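Local coordinates for metallo-beta-lactamase superfamily protein (Thermus thermophilus, PDB 2ZWR), which probably acts as a metal-dependent hydrolase of the metallo-beta-lactamase superfamily, holding a pair of zinc ions, at residues A[26-31]-A[51-56]. Numbering follows the deposited sequence.
Sequences LIDPGD and LLTHAH. With ZN (zinc ion), chain D; ZN (zinc ion), chain G.
Asp28 carries its CG beside the backbone N and anti to the carbonyl carbon (chi1 -63°), while Thr53 places OG1 between its own N and carbonyl carbon (chi1 65°); the carboxylate thereby meets both the hydroxyl and the backbone N-H of Thr53, the two side chains crossing at about a right angle. Both carboxylate oxygens grip Thr53 through their syn lone pairs: OD1 takes the backbone N of Thr53 at 2.9 Å, and OD2 accepts from its OG1 at 2.7 Å. With its proton given to Asp28, the hydroxyl is left to accept from ND1 of His54 at 2.9 Å, a bond lying close to the imidazole plane. This helps fix the ring's rotation, with NE2 on the zinc, 2.2 Å away. Thr53 is thus the second-shell residue for His54, with Asp28 behind it, while OD2, which also receives ND1 of His59, puts Asp28 directly behind a ligand of the second zinc. His54 and His56 open the superfamily's HxHxDH motif; His56 binds the same zinc through ND1, and His125 and Asp144 complete its protein ligands. Beside this polar link, CD2 of Leu52 meets CD of Pro29 at 3.9 Å. The backbones join as parallel strands, Leu51 N bonding to Leu26 O and Asp28 N to Leu51 O. Strand 23-27 therefore lies beside strand 50-51, flanked in turn by strand 74-76, while helix 63-70 packs on Leu26 and Pro29 and helix 81-85 on Leu52 and His56.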
loop_
_atom_site.group_PDB
_atom_site.type_symbol
_atom_site.label_atom_id
_atom_site.label_comp_id
_atom_site.label_asym_id
_atom_site.label_seq_id
_atom_site.Cartn_x
_atom_site.Cartn_y
_atom_site.Cartn_z
ATOM N N LEU A 26 4.700 1.647 -8.827
ATOM C CA LEU A 26 3.313 1.877 -8.535
ATOM C C LEU A 26 2.911 1.096 -7.282
ATOM O O LEU A 26 2.975 -0.135 -7.267
ATOM C CB LEU A 26 2.473 1.462 -9.743
ATOM C CG LEU A 26 0.958 1.561 -9.618
ATOM C CD1 LEU A 26 0.529 2.959 -9.219
ATOM C CD2 LEU A 26 0.341 1.115 -10.943
ATOM N N ILE A 27 2.512 1.833 -6.242
ATOM C CA ILE A 27 2.095 1.268 -4.953
ATOM C C ILE A 27 0.571 1.137 -4.845
ATOM O O ILE A 27 -0.149 2.127 -4.987
ATOM C CB ILE A 27 2.627 2.136 -3.767
ATOM C CG1 ILE A 27 4.158 2.176 -3.777
ATOM C CG2 ILE A 27 2.085 1.646 -2.410
ATOM C CD1 ILE A 27 4.775 3.132 -2.741
ATOM N N ASP A 28 0.103 -0.083 -4.569
ATOM C CA ASP A 28 -1.324 -0.393 -4.320
ATOM C C ASP A 28 -2.316 0.081 -5.420
ATOM O O ASP A 28 -3.213 0.898 -5.138
ATOM C CB ASP A 28 -1.790 0.158 -2.959
ATOM C CG ASP A 28 -1.072 -0.464 -1.770
ATOM O OD1 ASP A 28 -0.235 -1.370 -1.950
ATOM O OD2 ASP A 28 -1.363 -0.031 -0.630
ATOM N N PRO A 29 -2.187 -0.443 -6.657
ATOM C CA PRO A 29 -3.184 -0.094 -7.690
ATOM C C PRO A 29 -4.526 -0.783 -7.409
ATOM O O PRO A 29 -4.748 -1.895 -7.876
ATOM C CB PRO A 29 -2.566 -0.654 -8.977
ATOM C CG PRO A 29 -1.661 -1.780 -8.507
ATOM C CD PRO A 29 -1.163 -1.384 -7.153
ATOM N N GLY A 30 -5.402 -0.106 -6.664
ATOM C CA GLY A 30 -6.589 -0.717 -6.084
ATOM C C GLY A 30 -7.792 -0.922 -6.987
ATOM O O GLY A 30 -8.578 -1.863 -6.796
ATOM N N ASP A 31 -7.934 -0.049 -7.976
ATOM C CA ASP A 31 -9.078 -0.063 -8.855
ATOM C C ASP A 31 -8.872 0.944 -9.970
ATOM O O ASP A 31 -7.874 1.676 -9.985
ATOM C CB ASP A 31 -10.340 0.293 -8.054
ATOM C CG ASP A 31 -11.600 -0.253 -8.676
ATOM O OD1 ASP A 31 -11.516 -0.922 -9.719
ATOM O OD2 ASP A 31 -12.682 0.000 -8.130
ATOM N N LEU A 51 4.218 -2.560 -6.152
ATOM C CA LEU A 51 4.568 -2.840 -4.751
ATOM C C LEU A 51 3.280 -2.784 -3.927
ATOM O O LEU A 51 2.520 -1.820 -4.030
ATOM C CB LEU A 51 5.586 -1.811 -4.226
ATOM C CG LEU A 51 7.104 -2.076 -4.372
ATOM C CD1 LEU A 51 7.530 -2.545 -5.763
ATOM C CD2 LEU A 51 7.931 -0.857 -3.941
ATOM N N LEU A 52 3.035 -3.826 -3.130
ATOM C CA LEU A 52 1.807 -3.905 -2.324
ATOM C C LEU A 52 2.060 -3.843 -0.819
ATOM O O LEU A 52 2.761 -4.695 -0.272
ATOM C CB LEU A 52 0.987 -5.160 -2.682
ATOM C CG LEU A 52 0.559 -5.352 -4.147
ATOM C CD1 LEU A 52 -0.110 -6.719 -4.320
ATOM C CD2 LEU A 52 -0.359 -4.223 -4.643
ATOM N N THR A 53 1.477 -2.829 -0.167
ATOM C CA THR A 53 1.512 -2.716 1.294
ATOM C C THR A 53 0.786 -3.895 1.895
ATOM O O THR A 53 1.234 -4.460 2.889
ATOM C CB THR A 53 0.873 -1.400 1.839
ATOM O OG1 THR A 53 -0.534 -1.380 1.540
ATOM C CG2 THR A 53 1.585 -0.149 1.289
ATOM N N HIS A 54 -0.335 -4.273 1.278
ATOM C CA HIS A 54 -1.069 -5.485 1.657
ATOM C C HIS A 54 -2.060 -5.874 0.555
ATOM O O HIS A 54 -2.145 -5.182 -0.467
ATOM C CB HIS A 54 -1.740 -5.318 3.031
ATOM C CG HIS A 54 -2.854 -4.309 3.063
ATOM N ND1 HIS A 54 -2.663 -2.973 2.791
ATOM C CD2 HIS A 54 -4.163 -4.441 3.380
ATOM C CE1 HIS A 54 -3.810 -2.330 2.916
ATOM N NE2 HIS A 54 -4.736 -3.199 3.273
ATOM N N ALA A 55 -2.797 -6.965 0.760
ATOM C CA ALA A 55 -3.634 -7.560 -0.296
ATOM C C ALA A 55 -5.135 -7.600 -0.015
ATOM O O ALA A 55 -5.834 -8.451 -0.561
ATOM C CB ALA A 55 -3.138 -8.952 -0.658
ATOM N N HIS A 56 -5.649 -6.690 0.811
ATOM C CA HIS A 56 -7.086 -6.439 0.780
ATOM C C HIS A 56 -7.493 -6.021 -0.638
ATOM O O HIS A 56 -6.730 -5.337 -1.348
ATOM C CB HIS A 56 -7.500 -5.380 1.783
ATOM C CG HIS A 56 -7.444 -5.850 3.193
ATOM N ND1 HIS A 56 -7.220 -4.994 4.250
ATOM C CD2 HIS A 56 -7.557 -7.091 3.725
ATOM C CE1 HIS A 56 -7.214 -5.687 5.377
ATOM N NE2 HIS A 56 -7.414 -6.958 5.084
HETATM ZN ZN ZN D . -6.715 -2.896 4.150
HETATM ZN ZN ZN G . -13.360 -1.408 -10.713
HETATM O O HOH W 1 -14.345 0.385 -10.272
HETATM O O HOH W 2 -8.108 -1.970 2.923
#